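Local structure of pectinesterase 1 (Solanum lycopersicum, 1XG2) at residues A[94-100]-A[122-128]; A[37-43]-A[64-68]. The protein hydrolyses the methyl esters of pectin in the plant cell wall, this chain being its pectinesterase domain, and may prepare fruit walls for softening by polygalacturonase. All coordinates share one frame; numbering follows the deposited sequence.

Contact 1 (A[94-100]-A[122-128]); sequences LQDICIQ and INRCRID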
loop_
_atom_site.group_PDB
_atom_site.type_symbol
_atom_site.label_atom_id
_atom_site.label_comp_id
_atom_site.label_asym_id
_atom_site.label_seq_id
_atom_site.Cartn_x
_atom_site.Cartn_y
_atom_site.Cartn_z
ATOM N N LEU A 94 9.491 0.283 -11.543
ATOM C CA LEU A 94 8.648 0.575 -12.686
ATOM C C LEU A 94 9.036 1.969 -13.166
ATOM O O LEU A 94 9.155 2.915 -12.366
ATOM C CB LEU A 94 7.178 0.525 -12.273
ATOM C CG LEU A 94 6.149 0.651 -13.397
ATOM C CD1 LEU A 94 6.165 -0.596 -14.238
ATOM C CD2 LEU A 94 4.759 0.914 -12.832
ATOM N N GLN A 95 9.223 2.108 -14.471
ATOM C CA GLN A 95 9.772 3.345 -15.017
ATOM C C GLN A 95 9.359 3.611 -16.454
ATOM O O GLN A 95 9.220 2.679 -17.251
ATOM C CB GLN A 95 11.303 3.322 -14.922
ATOM C CG GLN A 95 11.992 4.642 -15.259
ATOM C CD GLN A 95 13.487 4.510 -15.193
ATOM O OE1 GLN A 95 14.162 4.411 -16.235
ATOM N NE2 GLN A 95 14.018 4.461 -13.977
ATOM N N ASP A 96 9.181 4.899 -16.756
ATOM C CA ASP A 96 8.918 5.410 -18.109
ATOM C C ASP A 96 7.773 4.699 -18.802
ATOM O O ASP A 96 7.903 4.251 -19.935
ATOM C CB ASP A 96 10.187 5.328 -18.970
ATOM C CG ASP A 96 11.260 6.265 -18.503
ATOM O OD1 ASP A 96 10.934 7.429 -18.166
ATOM O OD2 ASP A 96 12.453 5.912 -18.427
ATOM N N ILE A 97 6.656 4.585 -18.102
ATOM C CA ILE A 97 5.552 3.753 -18.575
ATOM C C ILE A 97 4.258 4.270 -17.963
ATOM O O ILE A 97 4.270 4.907 -16.920
ATOM C CB ILE A 97 5.815 2.265 -18.223
ATOM C CG1 ILE A 97 4.884 1.336 -19.017
ATOM C CG2 ILE A 97 5.672 2.019 -16.716
ATOM C CD1 ILE A 97 5.299 -0.102 -18.971
ATOM N N CYS A 98 3.148 4.007 -18.633
ATOM C CA CYS A 98 1.817 4.342 -18.120
ATOM C C CYS A 98 1.109 3.049 -17.727
ATOM O O CYS A 98 1.162 2.084 -18.462
ATOM C CB CYS A 98 0.989 5.062 -19.200
ATOM S SG CYS A 98 -0.747 5.296 -18.719
ATOM N N ILE A 99 0.496 3.026 -16.547
ATOM C CA ILE A 99 -0.415 1.967 -16.150
ATOM C C ILE A 99 -1.770 2.620 -16.018
ATOM O O ILE A 99 -1.916 3.603 -15.320
ATOM C CB ILE A 99 -0.017 1.320 -14.807
ATOM C CG1 ILE A 99 1.471 0.899 -14.790
ATOM C CG2 ILE A 99 -0.905 0.101 -14.523
ATOM C CD1 ILE A 99 1.895 -0.010 -15.907
ATOM N N GLN A 100 -2.767 2.066 -16.692
ATOM C CA GLN A 100 -4.087 2.655 -16.662
ATOM C C GLN A 100 -5.195 1.633 -16.511
ATOM O O GLN A 100 -5.068 0.466 -16.915
ATOM C CB GLN A 100 -4.328 3.521 -17.894
ATOM C CG GLN A 100 -4.280 2.809 -19.197
ATOM C CD GLN A 100 -4.920 3.637 -20.349
ATOM O OE1 GLN A 100 -5.396 3.070 -21.323
ATOM N NE2 GLN A 100 -4.892 4.957 -20.233
ATOM N N ILE A 122 8.819 3.604 -8.191
ATOM C CA ILE A 122 8.022 3.955 -9.356
ATOM C C ILE A 122 8.566 5.319 -9.812
ATOM O O ILE A 122 8.374 6.328 -9.145
ATOM C CB ILE A 122 6.515 3.973 -8.984
ATOM C CG1 ILE A 122 6.041 2.562 -8.613
ATOM C CG2 ILE A 122 5.658 4.450 -10.142
ATOM C CD1 ILE A 122 6.445 2.090 -7.233
ATOM N N ASN A 123 9.241 5.330 -10.959
ATOM C CA ASN A 123 9.995 6.468 -11.449
ATOM C C ASN A 123 9.511 6.887 -12.835
ATOM O O ASN A 123 9.516 6.088 -13.751
ATOM C CB ASN A 123 11.463 6.060 -11.537
ATOM C CG ASN A 123 12.396 7.230 -11.846
ATOM O OD1 ASN A 123 13.426 7.076 -12.499
ATOM N ND2 ASN A 123 12.004 8.418 -11.396
ATOM N N ARG A 124 9.109 8.138 -12.973
ATOM C CA ARG A 124 8.699 8.704 -14.254
ATOM C C ARG A 124 7.580 7.870 -14.888
ATOM O O ARG A 124 7.657 7.511 -16.062
ATOM C CB ARG A 124 9.889 8.807 -15.209
ATOM C CG ARG A 124 10.990 9.750 -14.721
ATOM C CD ARG A 124 11.988 10.134 -15.809
ATOM N NE ARG A 124 12.627 8.976 -16.424
ATOM C CZ ARG A 124 13.824 8.484 -16.090
ATOM N NH1 ARG A 124 14.572 9.041 -15.146
ATOM N NH2 ARG A 124 14.290 7.430 -16.734
ATOM N N CYS A 125 6.568 7.541 -14.085
ATOM C CA CYS A 125 5.410 6.788 -14.554
ATOM C C CYS A 125 4.173 7.648 -14.534
ATOM O O CYS A 125 4.118 8.614 -13.796
ATOM C CB CYS A 125 5.187 5.572 -13.660
ATOM S SG CYS A 125 6.472 4.341 -13.878
ATOM N N ARG A 126 3.172 7.262 -15.328
ATOM C CA ARG A 126 1.870 7.904 -15.342
ATOM C C ARG A 126 0.855 6.832 -14.913
ATOM O O ARG A 126 0.722 5.833 -15.582
ATOM C CB ARG A 126 1.559 8.407 -16.760
ATOM C CG ARG A 126 0.312 9.280 -16.866
ATOM C CD ARG A 126 0.187 10.058 -18.196
ATOM N NE ARG A 126 0.427 9.179 -19.339
ATOM C CZ ARG A 126 -0.500 8.496 -19.987
ATOM N NH1 ARG A 126 -1.782 8.582 -19.642
ATOM N NH2 ARG A 126 -0.145 7.723 -20.994
ATOM N N ILE A 127 0.176 7.030 -13.791
ATOM C CA ILE A 127 -0.800 6.066 -13.287
ATOM C C ILE A 127 -2.154 6.727 -13.399
ATOM O O ILE A 127 -2.387 7.743 -12.792
ATOM C CB ILE A 127 -0.473 5.667 -11.835
ATOM C CG1 ILE A 127 1.039 5.377 -11.656
ATOM C CG2 ILE A 127 -1.303 4.483 -11.416
ATOM C CD1 ILE A 127 1.605 4.260 -12.503
ATOM N N ASP A 128 -3.054 6.132 -14.176
ATOM C CA ASP A 128 -4.252 6.815 -14.662
ATOM C C ASP A 128 -5.489 5.938 -14.460
ATOM O O ASP A 128 -5.569 4.854 -15.005
ATOM C CB ASP A 128 -4.051 7.153 -16.152
ATOM C CG ASP A 128 -5.328 7.626 -16.848
ATOM O OD1 ASP A 128 -5.239 8.049 -18.021
ATOM O OD2 ASP A 128 -6.459 7.597 -16.336
#
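L94–Q100 and I122–D128 are equivalent strand-bend-strand segments on successive coils of the right-handed parallel beta-helix, stacked in parallel register where one sheet bends into the next. L94 and Q95 pair with I122 and N123 in one sheet, C98 to Q100 with R126 to D128 in the following one, where the strand axes lie 4.8 Å apart. At the bend, D96 and R124 both take left-handed backbone angles, and their side chains run alongside each other on the outer surface. R124 grips the carboxylate side-on, NE to OD1 and NH2 to OD2 of D96, both 2.9 Å and both on the syn side, with the two planes only 28° apart. A bend in the arginine chain at chi3 (-57°) helps turn the guanidinium into that position. Were D96 replaced by alanine, the R124 guanidinium would probably lose its charged mate and be freer to swing. Inside, C125 SG packs 3.7 Å from L94 CG, while I127 CD1 meets I99 CG1 at 4.1 Å. On the opposite face of the sheet from I99 and I127, the buried C98 SG lies over one face of the R126 guanidinium, whose NH2 is hydrogen-bonded to M62 O. Apolar side chains thus fill the coil's interior, and paired charge suits its outer corner.

Contact 2 (A[37-43]-A[64-68]); sequences VKRGTYK and ATTIT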
loop_
_atom_site.group_PDB
_atom_site.type_symbol
_atom_site.label_atom_id
_atom_site.label_comp_id
_atom_site.label_asym_id
_atom_site.label_seq_id
_atom_site.Cartn_x
_atom_site.Cartn_y
_atom_site.Cartn_z
ATOM N N VAL A 37 9.878 -2.360 -22.511
ATOM C CA VAL A 37 8.643 -2.470 -23.263
ATOM C C VAL A 37 8.584 -1.320 -24.256
ATOM O O VAL A 37 8.426 -0.156 -23.869
ATOM C CB VAL A 37 7.406 -2.405 -22.330
ATOM C CG1 VAL A 37 6.143 -2.698 -23.107
ATOM C CG2 VAL A 37 7.562 -3.361 -21.151
ATOM N N LYS A 38 8.728 -1.642 -25.539
ATOM C CA LYS A 38 8.678 -0.638 -26.601
ATOM C C LYS A 38 7.314 0.018 -26.707
ATOM O O LYS A 38 6.322 -0.506 -26.190
ATOM C CB LYS A 38 9.040 -1.263 -27.943
ATOM C CG LYS A 38 10.482 -1.709 -28.070
ATOM C CD LYS A 38 10.911 -1.628 -29.546
ATOM C CE LYS A 38 12.215 -2.357 -29.823
ATOM N NZ LYS A 38 12.601 -2.287 -31.277
ATOM N N ARG A 39 7.268 1.164 -27.385
ATOM C CA ARG A 39 6.058 1.973 -27.473
ATOM C C ARG A 39 4.900 1.162 -28.019
ATOM O O ARG A 39 5.079 0.260 -28.849
ATOM C CB ARG A 39 6.275 3.241 -28.319
ATOM C CG ARG A 39 6.496 3.003 -29.813
ATOM C CD ARG A 39 7.024 4.228 -30.548
ATOM N NE ARG A 39 8.332 4.645 -30.020
ATOM C CZ ARG A 39 9.070 5.646 -30.511
ATOM N NH1 ARG A 39 8.647 6.369 -31.549
ATOM N NH2 ARG A 39 10.239 5.928 -29.952
ATOM N N GLY A 40 3.717 1.471 -27.506
ATOM C CA GLY A 40 2.519 0.731 -27.830
ATOM C C GLY A 40 1.601 0.680 -26.628
ATOM O O GLY A 40 1.991 1.039 -25.510
ATOM N N THR A 41 0.372 0.251 -26.874
ATOM C CA THR A 41 -0.616 0.051 -25.832
ATOM C C THR A 41 -0.851 -1.449 -25.705
ATOM O O THR A 41 -1.176 -2.118 -26.681
ATOM C CB THR A 41 -1.879 0.823 -26.185
ATOM O OG1 THR A 41 -1.595 2.231 -26.082
ATOM C CG2 THR A 41 -2.985 0.580 -25.164
ATOM N N TYR A 42 -0.663 -1.968 -24.494
ATOM C CA TYR A 42 -0.691 -3.399 -24.226
ATOM C C TYR A 42 -1.877 -3.656 -23.325
ATOM O O TYR A 42 -1.887 -3.253 -22.166
ATOM C CB TYR A 42 0.618 -3.835 -23.553
ATOM C CG TYR A 42 1.851 -3.591 -24.390
ATOM C CD1 TYR A 42 2.384 -2.315 -24.532
ATOM C CD2 TYR A 42 2.486 -4.643 -25.054
ATOM C CE1 TYR A 42 3.513 -2.089 -25.310
ATOM C CE2 TYR A 42 3.623 -4.425 -25.845
ATOM C CZ TYR A 42 4.125 -3.145 -25.967
ATOM O OH TYR A 42 5.241 -2.925 -26.734
ATOM N N LYS A 43 -2.877 -4.326 -23.885
ATOM C CA LYS A 43 -4.144 -4.592 -23.227
ATOM C C LYS A 43 -3.976 -5.915 -22.482
ATOM O O LYS A 43 -4.321 -6.978 -23.006
ATOM C CB LYS A 43 -5.241 -4.695 -24.301
ATOM C CG LYS A 43 -6.559 -3.989 -24.061
ATOM C CD LYS A 43 -7.065 -3.385 -25.412
ATOM C CE LYS A 43 -8.564 -3.039 -25.415
ATOM N NZ LYS A 43 -8.988 -2.422 -26.728
ATOM N N ALA A 64 4.288 7.096 -24.137
ATOM C CA ALA A 64 4.527 6.212 -25.275
ATOM C C ALA A 64 4.221 4.720 -25.064
ATOM O O ALA A 64 3.847 4.047 -26.014
ATOM C CB ALA A 64 5.980 6.349 -25.711
ATOM N N THR A 65 4.447 4.210 -23.852
ATOM C CA THR A 65 4.176 2.817 -23.512
ATOM C C THR A 65 3.089 2.778 -22.456
ATOM O O THR A 65 3.234 3.371 -21.391
ATOM C CB THR A 65 5.439 2.084 -22.995
ATOM O OG1 THR A 65 6.435 2.026 -24.016
ATOM C CG2 THR A 65 5.147 0.609 -22.738
ATOM N N THR A 66 1.999 2.080 -22.760
ATOM C CA THR A 66 0.853 1.988 -21.861
ATOM C C THR A 66 0.444 0.522 -21.641
ATOM O O THR A 66 0.276 -0.229 -22.605
ATOM C CB THR A 66 -0.329 2.743 -22.475
ATOM O OG1 THR A 66 -0.037 4.142 -22.556
ATOM C CG2 THR A 66 -1.531 2.685 -21.587
ATOM N N ILE A 67 0.286 0.132 -20.381
ATOM C CA ILE A 67 -0.350 -1.131 -20.028
ATOM C C ILE A 67 -1.741 -0.768 -19.583
ATOM O O ILE A 67 -1.898 0.071 -18.697
ATOM C CB ILE A 67 0.410 -1.854 -18.898
ATOM C CG1 ILE A 67 1.903 -1.858 -19.178
ATOM C CG2 ILE A 67 -0.114 -3.285 -18.710
ATOM C CD1 ILE A 67 2.317 -2.466 -20.522
ATOM N N THR A 68 -2.762 -1.389 -20.184
ATOM C CA THR A 68 -4.136 -0.995 -19.923
ATOM C C THR A 68 -5.047 -2.185 -19.640
ATOM O O THR A 68 -4.799 -3.293 -20.102
ATOM C CB THR A 68 -4.685 -0.117 -21.075
ATOM O OG1 THR A 68 -5.969 0.438 -20.723
ATOM C CG2 THR A 68 -4.914 -0.907 -22.346
HETATM O O HOH W 1 0.697 3.537 -27.210
#
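Y42 lies against I67 and T65 on the buried side of two parallel strands, 40-43 and 65-68, and here the packing is close. I67 CD1 reaches Y42 CB at 3.7 Å, and V37 CG1 sits over one face of the tyrosine ring. With CG beside its own backbone N (chi1 -61°), the ring extends back along the chain, so that its hydroxyl can donate to K38 O at 2.7 Å; a large aromatic with a polar end suits a place that is largely apolar along its length, with T66 O at the ring edge, but meets a carbonyl at its tip. T65 serves both needs as well: its CG2 presses on V37 CG1 at 3.5 Å, tighter than usual, while OG1 donates to V37 O from above the carbonyl plane and also receives the N-H of D60. G40 has backbone angles that a side chain would not tolerate, and a CB there would also crowd the ring. These strands begin one parallel sheet of the pectinesterase beta-helix, and backbone hydrogen bonds, T66 N to G40 O (2.9 Å) and Y42 N to T66 O (2.7 Å), bind the two coils. On the other face T66 and T68 are buried, and the loose side lies at the exposed T41 and K43. T41 CG2 still meets T68 CG2 at 3.7 Å, but K43 lays only its CG near that methyl, and T41 OG1 holds a water that makes a weak bond to A64 O.

Overall arrangement
Both contacts stack successive coils of one beta-helix and share a sheet: strands 65-69 and 98-101 are neighbours in it, joined by probable hydrogen bonds of C98 N to T65 O and of Q100 OE1 to T68 OG1, each 2.8 Å. Contact 1 lies about 10 Å from the chain's centre, contact 2 about 19 Å, measured centre to centre. Contact 1 spans two sheets and is flanked by strands 55-59 and 65-69 on one side, 140-144 and 147-150 on the other; contact 2 includes an edge strand, 40-43, outermost within this chain. Both are partly buried, contact 1 more so (8 of 14 touching residues against 6 of 12), with one exposed residue, R124, against R39, T41 and K43. Backbone hydrogen bonds pair both; hydroxyls, a glycine and an aromatic ring set contact 2 apart from contact 1's salt bridge.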